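Local coordinates for protein amine oxidase (Emericella nidulans, PDB 3PGB) that probably oxidises primary amines, using a copper ion and a topaquinone cofactor, one quinone per subunit, at residues 81-86 / 102-107; 209-214 / 219-224; 345-350 / 354-359; 587-592 / 597-602. All blocks are in the same frame, centred on the assembly; numbering follows the deposited sequence.

Interaction 1 (81-86 / 102-107); sequences KWLFGR and NTIALI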
# COMPACT_ATOMS: atom_id res chain seq x y z
N LYS A 81 14.65 -11.67 -44.08
CA LYS A 81 15.06 -12.04 -45.43
C LYS A 81 15.88 -10.93 -46.10
O LYS A 81 16.91 -11.19 -46.71
CB LYS A 81 13.82 -12.40 -46.27
CG LYS A 81 14.11 -12.90 -47.69
CD LYS A 81 14.34 -11.74 -48.66
N TRP A 82 15.40 -9.69 -45.96
CA TRP A 82 16.07 -8.51 -46.52
C TRP A 82 17.47 -8.33 -45.96
O TRP A 82 18.42 -8.08 -46.71
CB TRP A 82 15.25 -7.27 -46.22
CG TRP A 82 15.70 -6.03 -46.91
CD1 TRP A 82 15.33 -5.62 -48.16
CD2 TRP A 82 16.55 -5.01 -46.39
NE1 TRP A 82 15.92 -4.41 -48.45
CE2 TRP A 82 16.68 -4.02 -47.38
CE3 TRP A 82 17.24 -4.85 -45.18
CZ2 TRP A 82 17.46 -2.87 -47.21
CZ3 TRP A 82 18.02 -3.71 -45.00
CH2 TRP A 82 18.12 -2.74 -46.01
N LEU A 83 17.59 -8.45 -44.64
CA LEU A 83 18.87 -8.26 -43.95
C LEU A 83 19.92 -9.26 -44.43
O LEU A 83 21.08 -8.91 -44.60
CB LEU A 83 18.71 -8.34 -42.43
CG LEU A 83 18.11 -7.12 -41.73
CD1 LEU A 83 17.76 -7.41 -40.27
CD2 LEU A 83 19.06 -5.94 -41.81
N PHE A 84 19.51 -10.51 -44.64
CA PHE A 84 20.45 -11.54 -45.08
C PHE A 84 20.86 -11.35 -46.53
O PHE A 84 21.94 -11.80 -46.93
CB PHE A 84 19.87 -12.95 -44.87
CG PHE A 84 19.85 -13.38 -43.43
CD1 PHE A 84 21.04 -13.62 -42.75
CD2 PHE A 84 18.66 -13.52 -42.75
CE1 PHE A 84 21.03 -14.00 -41.43
CE2 PHE A 84 18.64 -13.90 -41.42
CZ PHE A 84 19.83 -14.14 -40.76
N GLY A 85 20.02 -10.67 -47.31
CA GLY A 85 20.34 -10.31 -48.69
C GLY A 85 21.13 -9.02 -48.82
O GLY A 85 21.30 -8.51 -49.92
N ARG A 86 21.60 -8.47 -47.70
CA ARG A 86 22.49 -7.32 -47.72
C ARG A 86 23.90 -7.82 -47.45
O ARG A 86 24.24 -8.12 -46.30
CB ARG A 86 22.06 -6.27 -46.68
CG ARG A 86 20.88 -5.38 -47.10
CD ARG A 86 21.08 -4.87 -48.52
NE ARG A 86 20.24 -3.74 -48.89
CZ ARG A 86 20.64 -2.48 -49.04
NH1 ARG A 86 21.90 -2.12 -48.81
NH2 ARG A 86 19.77 -1.55 -49.41
N ASN A 102 28.55 -12.59 -37.70
CA ASN A 102 27.65 -11.46 -37.50
C ASN A 102 26.21 -11.96 -37.49
O ASN A 102 25.75 -12.57 -38.46
CB ASN A 102 27.82 -10.41 -38.60
CG ASN A 102 29.25 -9.91 -38.71
OD1 ASN A 102 29.94 -9.73 -37.71
ND2 ASN A 102 29.69 -9.68 -39.94
N THR A 103 25.50 -11.72 -36.39
CA THR A 103 24.15 -12.24 -36.25
C THR A 103 23.14 -11.14 -35.92
O THR A 103 23.52 -10.03 -35.53
CB THR A 103 24.10 -13.34 -35.17
OG1 THR A 103 24.42 -12.78 -33.90
N ILE A 104 21.86 -11.47 -36.10
CA ILE A 104 20.76 -10.55 -35.83
C ILE A 104 20.27 -10.76 -34.40
O ILE A 104 19.64 -11.77 -34.10
CB ILE A 104 19.59 -10.77 -36.83
CG1 ILE A 104 20.06 -10.58 -38.27
CG2 ILE A 104 18.44 -9.81 -36.55
CD1 ILE A 104 19.02 -10.94 -39.30
N ALA A 105 20.58 -9.82 -33.52
CA ALA A 105 20.18 -9.91 -32.12
C ALA A 105 18.70 -9.57 -31.94
O ALA A 105 18.03 -10.15 -31.09
CB ALA A 105 21.05 -9.00 -31.24
N LEU A 106 18.19 -8.64 -32.73
CA LEU A 106 16.80 -8.21 -32.59
C LEU A 106 16.25 -7.59 -33.86
O LEU A 106 16.95 -6.87 -34.56
CB LEU A 106 16.67 -7.21 -31.44
CG LEU A 106 15.27 -6.70 -31.12
CD1 LEU A 106 14.37 -7.85 -30.69
CD2 LEU A 106 15.33 -5.62 -30.06
N ILE A 107 14.99 -7.88 -34.15
CA ILE A 107 14.22 -7.18 -35.17
C ILE A 107 12.89 -6.83 -34.54
O ILE A 107 12.15 -7.71 -34.10
CB ILE A 107 13.97 -8.05 -36.41
CG1 ILE A 107 15.29 -8.58 -36.98
CG2 ILE A 107 13.25 -7.26 -37.47
CD1 ILE A 107 15.10 -9.51 -38.17
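The delta methyl of Ile104 is the main bump of this contact, lodging in the hollow between Leu83 and Phe84 on the last turn of helix 73-84. On one flank it meets the end of the Phe84 ring, where CZ lies 3.6 Å from Ile104 CD1; the methyl comes at the ring from a slant. On the other flank stands Leu83, whose CD1 is 3.9 Å from Ile104 CD1. This leucine branch is in turn a bump of the helix. It rests in the dent between two isoleucine ends and meets Ile107 tip to tip, with Leu83 CD1 4.0 Å from Ile107 CD1. Both isoleucines keep CG1 beside the backbone N (chi1 -58° and -55°) and then run out straight, which makes CD1 the most forward atom of each. Three positions apart, they could not share one side of a regular strand; the classic beta bulge at Ala105 and Leu106, which both face Arg135, inserts the extra residue that turns both towards the helix. The interface is wholly apolar. Leu83 also reaches Val134 of strand 131-138, next to strand 102-110, so the helix packs over a small antiparallel sheet. Ile107 touches Val79 and Ala80 one turn back on that helix, while Tyr433 of strand 426-434 lies against both isoleucines and Phe782 stacks on Phe84.

Interaction 2 (209-214 / 219-224); sequences GTALGL and LDIWGI. With NAG (2-acetamido-2-deoxy-beta-D-glucopyranose), chain G.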
# COMPACT_ATOMS: atom_id res chain seq x y z
N GLY A 209 32.63 -32.29 -5.31
CA GLY A 209 32.19 -31.87 -6.64
C GLY A 209 33.28 -31.41 -7.59
O GLY A 209 34.42 -31.17 -7.19
N THR A 210 32.93 -31.31 -8.87
CA THR A 210 33.83 -30.79 -9.89
C THR A 210 33.05 -30.00 -10.94
O THR A 210 31.88 -30.31 -11.22
CB THR A 210 34.59 -31.92 -10.64
OG1 THR A 210 33.66 -32.90 -11.12
CG2 THR A 210 35.61 -32.60 -9.73
N ALA A 211 33.70 -28.98 -11.50
CA ALA A 211 33.23 -28.30 -12.70
C ALA A 211 34.33 -28.40 -13.76
O ALA A 211 35.34 -27.71 -13.68
CB ALA A 211 32.90 -26.84 -12.41
N LEU A 212 34.13 -29.29 -14.73
CA LEU A 212 35.11 -29.49 -15.81
C LEU A 212 34.53 -29.35 -17.23
O LEU A 212 35.29 -29.27 -18.20
CB LEU A 212 35.75 -30.87 -15.66
CG LEU A 212 36.29 -31.18 -14.26
CD1 LEU A 212 36.76 -32.63 -14.18
CD2 LEU A 212 37.40 -30.21 -13.88
N GLY A 213 33.20 -29.31 -17.36
CA GLY A 213 32.53 -29.26 -18.66
C GLY A 213 32.08 -30.63 -19.15
O GLY A 213 31.93 -30.84 -20.35
N LEU A 214 31.87 -31.56 -18.22
CA LEU A 214 31.46 -32.93 -18.53
C LEU A 214 30.04 -33.21 -18.03
O LEU A 214 29.45 -32.38 -17.32
CB LEU A 214 32.44 -33.91 -17.87
CG LEU A 214 33.83 -34.14 -18.50
CD1 LEU A 214 34.24 -33.06 -19.49
CD2 LEU A 214 34.89 -34.27 -17.40
N LEU A 219 29.17 -29.15 -10.08
CA LEU A 219 29.36 -27.74 -9.74
C LEU A 219 29.19 -26.86 -10.96
O LEU A 219 29.34 -27.32 -12.09
CB LEU A 219 30.77 -27.50 -9.18
CG LEU A 219 31.18 -28.27 -7.92
CD1 LEU A 219 32.60 -27.90 -7.54
CD2 LEU A 219 30.22 -28.00 -6.78
N ASP A 220 28.91 -25.59 -10.72
CA ASP A 220 28.75 -24.60 -11.77
C ASP A 220 29.60 -23.37 -11.44
O ASP A 220 29.84 -23.08 -10.28
CB ASP A 220 27.28 -24.20 -11.88
CG ASP A 220 26.94 -23.58 -13.22
OD1 ASP A 220 26.11 -22.65 -13.24
OD2 ASP A 220 27.50 -24.03 -14.25
N ILE A 221 30.05 -22.66 -12.48
CA ILE A 221 30.86 -21.45 -12.31
C ILE A 221 30.25 -20.26 -13.05
O ILE A 221 30.03 -20.32 -14.27
CB ILE A 221 32.29 -21.65 -12.85
CG1 ILE A 221 32.98 -22.83 -12.16
CG2 ILE A 221 33.11 -20.37 -12.68
CD1 ILE A 221 34.32 -23.18 -12.77
N TRP A 222 29.99 -19.18 -12.32
CA TRP A 222 29.57 -17.92 -12.91
C TRP A 222 29.70 -16.80 -11.89
O TRP A 222 29.93 -17.06 -10.70
CB TRP A 222 28.14 -17.99 -13.46
CG TRP A 222 27.09 -18.41 -12.47
CD1 TRP A 222 26.84 -19.67 -12.03
CD2 TRP A 222 26.11 -17.56 -11.85
NE1 TRP A 222 25.78 -19.67 -11.17
CE2 TRP A 222 25.31 -18.39 -11.04
CE3 TRP A 222 25.84 -16.19 -11.91
CZ2 TRP A 222 24.26 -17.89 -10.27
CZ3 TRP A 222 24.79 -15.69 -11.14
CH2 TRP A 222 24.02 -16.54 -10.33
N GLY A 223 29.57 -15.55 -12.34
CA GLY A 223 29.87 -14.41 -11.50
C GLY A 223 29.09 -13.13 -11.75
O GLY A 223 27.88 -13.08 -11.53
N ILE A 224 29.79 -12.11 -12.23
CA ILE A 224 29.31 -10.73 -12.11
C ILE A 224 28.65 -10.17 -13.37
O ILE A 224 28.95 -10.59 -14.49
CB ILE A 224 30.45 -9.78 -11.66
CG1 ILE A 224 31.52 -9.63 -12.74
CG2 ILE A 224 31.04 -10.28 -10.37
CD1 ILE A 224 32.64 -8.67 -12.39
C1 NAG G . 34.29 -36.54 -13.55
C2 NAG G . 34.64 -36.66 -12.07
C3 NAG G . 36.10 -36.27 -11.83
C4 NAG G . 37.04 -37.01 -12.79
C5 NAG G . 36.51 -36.97 -14.23
C6 NAG G . 37.36 -37.82 -15.19
C7 NAG G . 33.17 -36.21 -10.12
C8 NAG G . 32.28 -35.21 -9.44
N2 NAG G . 33.74 -35.83 -11.27
O3 NAG G . 36.45 -36.53 -10.49
O4 NAG G . 38.34 -36.44 -12.72
O5 NAG G . 35.15 -37.38 -14.29
O6 NAG G . 37.40 -39.18 -14.80
O7 NAG G . 33.34 -37.31 -9.59
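Leu219 holds its CG beside the backbone N (chi1 -59°) and extends from there, which lays the side chain along the backbone of Gly209 and Thr210. Its CD1 comes within 3.6 Å of Gly209 C, and Leu219 CG is equally near Thr210 N; because Gly209 carries no side chain, the leucine can lie directly on the main chain. Ile221 has a similar first torsion (chi1 -58°) that brings CD1 to 3.9 Å from Ala211 CB. The alanine methyl thus sits against both Ile221 and Leu219 CB. One backbone bond joins the segments, Leu219 N to Thr210 O at 3.2 Å, bent and with the donor well above the carbonyl plane. The loop following helix 200-207 is fastened in this way to the start of strand 219-223, an outermost strand, within this chain, of a five-stranded antiparallel sheet, and Ile221 packs on Leu192 and Ser196 of helix 186-198. Between the segments, the carboxylate of Asp217 accepts the backbone N-H groups of Leu212, Gly213 and Leu214, tying the turn together. Thr210 points the opposite way, to the N-acetylglucosamine on Asn216: the acetamido N2 of the sugar donates to Thr210 OG1 at 2.9 Å.

Interaction 3 (345-350 / 354-359); sequences KYVTWM and FYIAFN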
# COMPACT_ATOMS: atom_id res chain seq x y z
N LYS A 345 -5.00 -4.44 -30.43
CA LYS A 345 -4.54 -4.51 -29.05
C LYS A 345 -4.97 -3.27 -28.26
O LYS A 345 -4.16 -2.57 -27.66
CB LYS A 345 -3.01 -4.68 -29.01
CG LYS A 345 -2.49 -5.92 -29.80
CD LYS A 345 -2.57 -7.18 -28.94
CE LYS A 345 -2.34 -8.46 -29.76
NZ LYS A 345 -2.29 -9.69 -28.87
N TYR A 346 -6.27 -3.00 -28.31
CA TYR A 346 -6.83 -1.77 -27.78
C TYR A 346 -7.92 -2.16 -26.79
O TYR A 346 -8.66 -3.11 -27.03
CB TYR A 346 -7.40 -0.95 -28.94
CG TYR A 346 -8.18 0.28 -28.56
CD1 TYR A 346 -7.54 1.41 -28.07
CD2 TYR A 346 -9.57 0.33 -28.71
CE1 TYR A 346 -8.26 2.56 -27.73
CE2 TYR A 346 -10.30 1.47 -28.38
CZ TYR A 346 -9.63 2.58 -27.89
OH TYR A 346 -10.33 3.71 -27.55
N VAL A 347 -8.02 -1.42 -25.69
CA VAL A 347 -8.91 -1.76 -24.59
C VAL A 347 -9.71 -0.54 -24.17
O VAL A 347 -9.16 0.56 -24.10
CB VAL A 347 -8.10 -2.25 -23.37
CG1 VAL A 347 -9.02 -2.55 -22.18
CG2 VAL A 347 -7.27 -3.48 -23.75
N THR A 348 -11.00 -0.73 -23.90
CA THR A 348 -11.78 0.29 -23.20
C THR A 348 -12.50 -0.33 -22.00
O THR A 348 -13.05 -1.42 -22.10
CB THR A 348 -12.82 1.03 -24.11
OG1 THR A 348 -14.01 0.25 -24.24
CG2 THR A 348 -12.23 1.32 -25.49
N TRP A 349 -12.47 0.38 -20.88
CA TRP A 349 -13.17 -0.02 -19.67
C TRP A 349 -13.82 1.22 -19.06
O TRP A 349 -13.13 2.15 -18.63
CB TRP A 349 -12.21 -0.69 -18.67
CG TRP A 349 -12.81 -0.94 -17.30
CD1 TRP A 349 -13.64 -1.96 -16.94
CD2 TRP A 349 -12.61 -0.15 -16.12
NE1 TRP A 349 -13.97 -1.85 -15.61
CE2 TRP A 349 -13.35 -0.75 -15.09
CE3 TRP A 349 -11.88 1.01 -15.84
CZ2 TRP A 349 -13.39 -0.23 -13.79
CZ3 TRP A 349 -11.92 1.53 -14.56
CH2 TRP A 349 -12.66 0.90 -13.55
N MET A 350 -15.15 1.24 -19.03
CA MET A 350 -15.91 2.34 -18.44
C MET A 350 -15.46 3.66 -19.10
O MET A 350 -15.61 3.82 -20.31
CB MET A 350 -15.72 2.34 -16.92
CG MET A 350 -16.05 1.00 -16.26
SD MET A 350 -17.83 0.69 -16.25
CE MET A 350 -17.85 -1.10 -16.19
N PHE A 354 -7.07 2.67 -23.68
CA PHE A 354 -5.64 2.71 -23.93
C PHE A 354 -5.23 1.67 -24.97
O PHE A 354 -5.98 0.73 -25.24
CB PHE A 354 -4.86 2.48 -22.63
CG PHE A 354 -5.16 1.18 -21.95
CD1 PHE A 354 -6.14 1.10 -20.98
CD2 PHE A 354 -4.47 0.02 -22.29
CE1 PHE A 354 -6.42 -0.10 -20.35
CE2 PHE A 354 -4.75 -1.19 -21.67
CZ PHE A 354 -5.72 -1.25 -20.70
N TYR A 355 -4.03 1.85 -25.52
CA TYR A 355 -3.43 0.87 -26.43
C TYR A 355 -2.34 0.09 -25.70
O TYR A 355 -1.63 0.64 -24.87
CB TYR A 355 -2.80 1.55 -27.64
CG TYR A 355 -3.79 2.17 -28.61
CD1 TYR A 355 -4.40 3.38 -28.33
CD2 TYR A 355 -4.08 1.56 -29.82
CE1 TYR A 355 -5.29 3.97 -29.21
CE2 TYR A 355 -4.98 2.14 -30.72
CZ TYR A 355 -5.58 3.34 -30.41
OH TYR A 355 -6.47 3.91 -31.30
N ILE A 356 -2.22 -1.19 -26.03
CA ILE A 356 -1.19 -2.06 -25.50
C ILE A 356 -0.02 -2.12 -26.49
O ILE A 356 -0.22 -2.25 -27.69
CB ILE A 356 -1.75 -3.48 -25.26
CG1 ILE A 356 -2.80 -3.46 -24.15
CG2 ILE A 356 -0.65 -4.48 -24.93
CD1 ILE A 356 -3.57 -4.76 -24.01
N ALA A 357 1.19 -2.00 -25.96
CA ALA A 357 2.41 -2.19 -26.74
C ALA A 357 3.31 -3.18 -26.02
O ALA A 357 3.16 -3.39 -24.82
CB ALA A 357 3.12 -0.87 -26.94
N PHE A 358 4.24 -3.78 -26.75
CA PHE A 358 5.09 -4.82 -26.17
C PHE A 358 6.40 -4.98 -26.93
O PHE A 358 6.39 -5.19 -28.14
CB PHE A 358 4.34 -6.15 -26.16
CG PHE A 358 4.94 -7.18 -25.26
CD1 PHE A 358 5.87 -8.09 -25.73
CD2 PHE A 358 4.56 -7.25 -23.93
CE1 PHE A 358 6.42 -9.05 -24.89
CE2 PHE A 358 5.10 -8.20 -23.09
CZ PHE A 358 6.03 -9.11 -23.57
N ASN A 359 7.53 -4.89 -26.23
CA ASN A 359 8.83 -5.13 -26.85
C ASN A 359 9.70 -6.11 -26.07
O ASN A 359 9.33 -6.55 -24.98
CB ASN A 359 9.58 -3.82 -27.13
CG ASN A 359 9.90 -3.03 -25.88
OD1 ASN A 359 10.04 -3.59 -24.78
ND2 ASN A 359 10.04 -1.72 -26.04
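Val347 and Phe354 form an antiparallel hydrogen-bonded pair, Val347 N to Phe354 O and Phe354 N to Val347 O both measuring 3.0 Å, while Tyr346 and Tyr355 make the adjoining non-hydrogen-bonded pair. A third backbone bond, Ile356 N to Lys345 O at 2.9 Å, carries the ladder one step on, although Lys345 lies just before strand 346-349 and is not itself in strand conformation. The tyrosines share one face of the sheet. Tyr346 sets CG anti to the backbone N (chi1 173°), which slants its ring across Tyr355, and CD1 stands over the centre of the Tyr355 ring, 3.6 Å from Tyr355 CE1. The planes are inclined at 49°, so the pair is oblique. These two strands are the arms of a beta hairpin in the catalytic domain of the copper amine oxidase, extended by strand 363-371 beside the second arm and strand 339-341 beside the first, where Lys345 and Tyr346 both face Asp341 in a G1 beta bulge. On the other face, CG of Phe354 stands between its backbone N and carbonyl carbon (chi1 59°), and the ring lies beside Val347 on the neighbouring strand, pointing the same way. The valine CB makes a CH-pi contact over the face of that ring, 4.0 Å from its centroid. Val347 CG2 also meets Ile356 CD1 at 3.9 Å, completing an apolar patch that packs on Phe473 and Leu475 of strand 464-479. Tyr355 directs its hydroxyl to Lys64 O, and Trp68 meets its ring edge-to-face.

Interaction 4 (587-592 / 597-602); sequences ARLNWG and TQLHVV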
# COMPACT_ATOMS: atom_id res chain seq x y z
N ALA A 587 14.63 19.54 -10.84
CA ALA A 587 13.61 18.56 -11.20
C ALA A 587 13.95 17.12 -10.80
O ALA A 587 13.32 16.19 -11.29
CB ALA A 587 13.33 18.64 -12.70
N ARG A 588 14.92 16.94 -9.92
CA ARG A 588 15.28 15.61 -9.44
C ARG A 588 15.10 15.58 -7.92
O ARG A 588 15.92 16.12 -7.18
CB ARG A 588 16.72 15.25 -9.81
CG ARG A 588 16.99 15.23 -11.30
CD ARG A 588 18.42 14.81 -11.60
NE ARG A 588 18.61 13.36 -11.53
CZ ARG A 588 19.79 12.75 -11.66
NH1 ARG A 588 20.90 13.45 -11.86
NH2 ARG A 588 19.85 11.42 -11.59
N LEU A 589 14.02 14.94 -7.48
CA LEU A 589 13.62 15.04 -6.09
C LEU A 589 13.19 13.70 -5.49
O LEU A 589 13.04 12.70 -6.20
CB LEU A 589 12.52 16.11 -5.92
CG LEU A 589 11.62 16.45 -7.12
CD1 LEU A 589 10.88 15.21 -7.59
CD2 LEU A 589 10.65 17.55 -6.75
N ASN A 590 13.04 13.71 -4.17
CA ASN A 590 12.61 12.54 -3.43
C ASN A 590 11.36 12.84 -2.62
O ASN A 590 11.07 14.00 -2.32
CB ASN A 590 13.74 12.07 -2.53
CG ASN A 590 14.93 11.55 -3.32
OD1 ASN A 590 14.76 10.80 -4.27
ND2 ASN A 590 16.14 11.94 -2.93
N TRP A 591 10.61 11.79 -2.29
CA TRP A 591 9.40 11.95 -1.52
C TRP A 591 9.78 12.51 -0.15
O TRP A 591 10.77 12.09 0.45
CB TRP A 591 8.64 10.63 -1.40
CG TRP A 591 8.20 10.08 -2.74
CD1 TRP A 591 8.70 8.99 -3.37
CD2 TRP A 591 7.18 10.62 -3.60
NE1 TRP A 591 8.06 8.80 -4.57
CE2 TRP A 591 7.12 9.79 -4.74
CE3 TRP A 591 6.32 11.71 -3.52
CZ2 TRP A 591 6.23 10.02 -5.79
CZ3 TRP A 591 5.43 11.94 -4.57
CH2 TRP A 591 5.40 11.10 -5.69
N GLY A 592 9.02 13.49 0.33
CA GLY A 592 9.41 14.26 1.51
C GLY A 592 9.43 13.51 2.83
O GLY A 592 9.03 12.35 2.92
N THR A 597 4.98 16.57 1.32
CA THR A 597 4.92 17.24 0.02
C THR A 597 4.18 16.39 -1.00
O THR A 597 4.57 15.25 -1.29
CB THR A 597 6.34 17.53 -0.53
OG1 THR A 597 7.08 18.30 0.42
CG2 THR A 597 6.25 18.29 -1.85
N GLN A 598 3.10 16.94 -1.54
CA GLN A 598 2.36 16.29 -2.62
C GLN A 598 2.92 16.79 -3.95
O GLN A 598 3.28 17.96 -4.08
CB GLN A 598 0.86 16.59 -2.53
CG GLN A 598 0.18 16.04 -1.28
CD GLN A 598 -1.33 16.24 -1.29
OE1 GLN A 598 -1.89 16.77 -2.25
NE2 GLN A 598 -1.99 15.81 -0.22
N LEU A 599 2.98 15.90 -4.94
CA LEU A 599 3.50 16.22 -6.26
C LEU A 599 2.38 16.13 -7.29
O LEU A 599 1.75 15.08 -7.43
CB LEU A 599 4.62 15.26 -6.61
CG LEU A 599 5.37 15.56 -7.90
CD1 LEU A 599 6.87 15.34 -7.73
CD2 LEU A 599 4.81 14.71 -9.02
N HIS A 600 2.13 17.23 -8.01
CA HIS A 600 1.03 17.33 -8.96
C HIS A 600 1.54 17.62 -10.36
O HIS A 600 2.43 18.44 -10.54
CB HIS A 600 0.08 18.46 -8.57
CG HIS A 600 -0.49 18.35 -7.19
ND1 HIS A 600 -1.15 19.40 -6.58
CD2 HIS A 600 -0.50 17.33 -6.30
CE1 HIS A 600 -1.55 19.02 -5.38
NE2 HIS A 600 -1.17 17.78 -5.18
N VAL A 601 0.96 16.98 -11.37
CA VAL A 601 1.25 17.30 -12.76
C VAL A 601 0.04 18.06 -13.27
O VAL A 601 -1.02 17.48 -13.42
CB VAL A 601 1.49 16.04 -13.62
CG1 VAL A 601 1.82 16.43 -15.05
CG2 VAL A 601 2.60 15.20 -13.04
N VAL A 602 0.21 19.36 -13.50
CA VAL A 602 -0.93 20.25 -13.78
C VAL A 602 -0.77 21.01 -15.09
O VAL A 602 0.30 21.04 -15.68
CB VAL A 602 -1.14 21.29 -12.65
CG1 VAL A 602 -1.14 20.63 -11.29
CG2 VAL A 602 -0.07 22.37 -12.72
O HOH W 1 6.03 13.65 0.31
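Leu599 meets the opposite segment at two levels, with CB against Trp591 and CD1 against Leu589. Its CG lies anti to the backbone N (chi1 -174°), carrying the branched end of the side chain past the indole towards Leu589, where the two leucines slant across each other and Leu599 CD1 is 4.0 Å from Leu589 CD1. The first torsion of Leu589, 26°, is well away from a staggered value. Trp591 keeps CG beside its backbone N, and the six-membered end of the indole swings over to Leu599, bringing CZ3 to 4.0 Å from Leu599 CB with the side chains crossing at about a right angle. No backbone ladder joins the segments: in the beta sandwich of the catalytic domain, strand 588-589 pairs with strand 646-650, and strand 597-603 runs between strands 548-562 and 613-619. Val646 touches Leu589, Trp591 and Leu599 alike, and Leu553 packs on both leucines. Where the two segments draw together, at Gly592 and Thr597, a water takes the N-H of Gly592 at 3.0 Å from its N and donates to Thr597 O at 2.7 Å, linking the two backbones. On the other side of strand 597-603, His600 NE2 donates to Gln598 OE1 at 3.2 Å; the acceptor lies in the imidazole plane and the bond uses an in-plane lone pair of the amide oxygen, which should fix the rotation of both groups. His697 and Tyr521 of the second subunit pack on Gln598 and His600 respectively.

How the interactions relate
The four contacts follow one another along the chain, each closing its own loop before the next opens; none nests or crosses. Interaction 1 bridges 15 residues between helix 73-84 and strand 102-110 of the small N-terminal sheet. Interaction 2 spans four residues and fixes a glycan-bearing turn to the edge of a separate five-stranded sheet; its centre is about 34 Å from that of interaction 1. Interactions 3 and 4 belong to the catalytic domain, as a hairpin and as side-chain packing of strand 588-589 and the loop after it on strand 597-603, with centres about 28 Å apart. Interactions 1 and 3 approach to about 7 Å between nearest atoms without touching, whereas interactions 2 and 4 lie on opposite sides of the chain's centre.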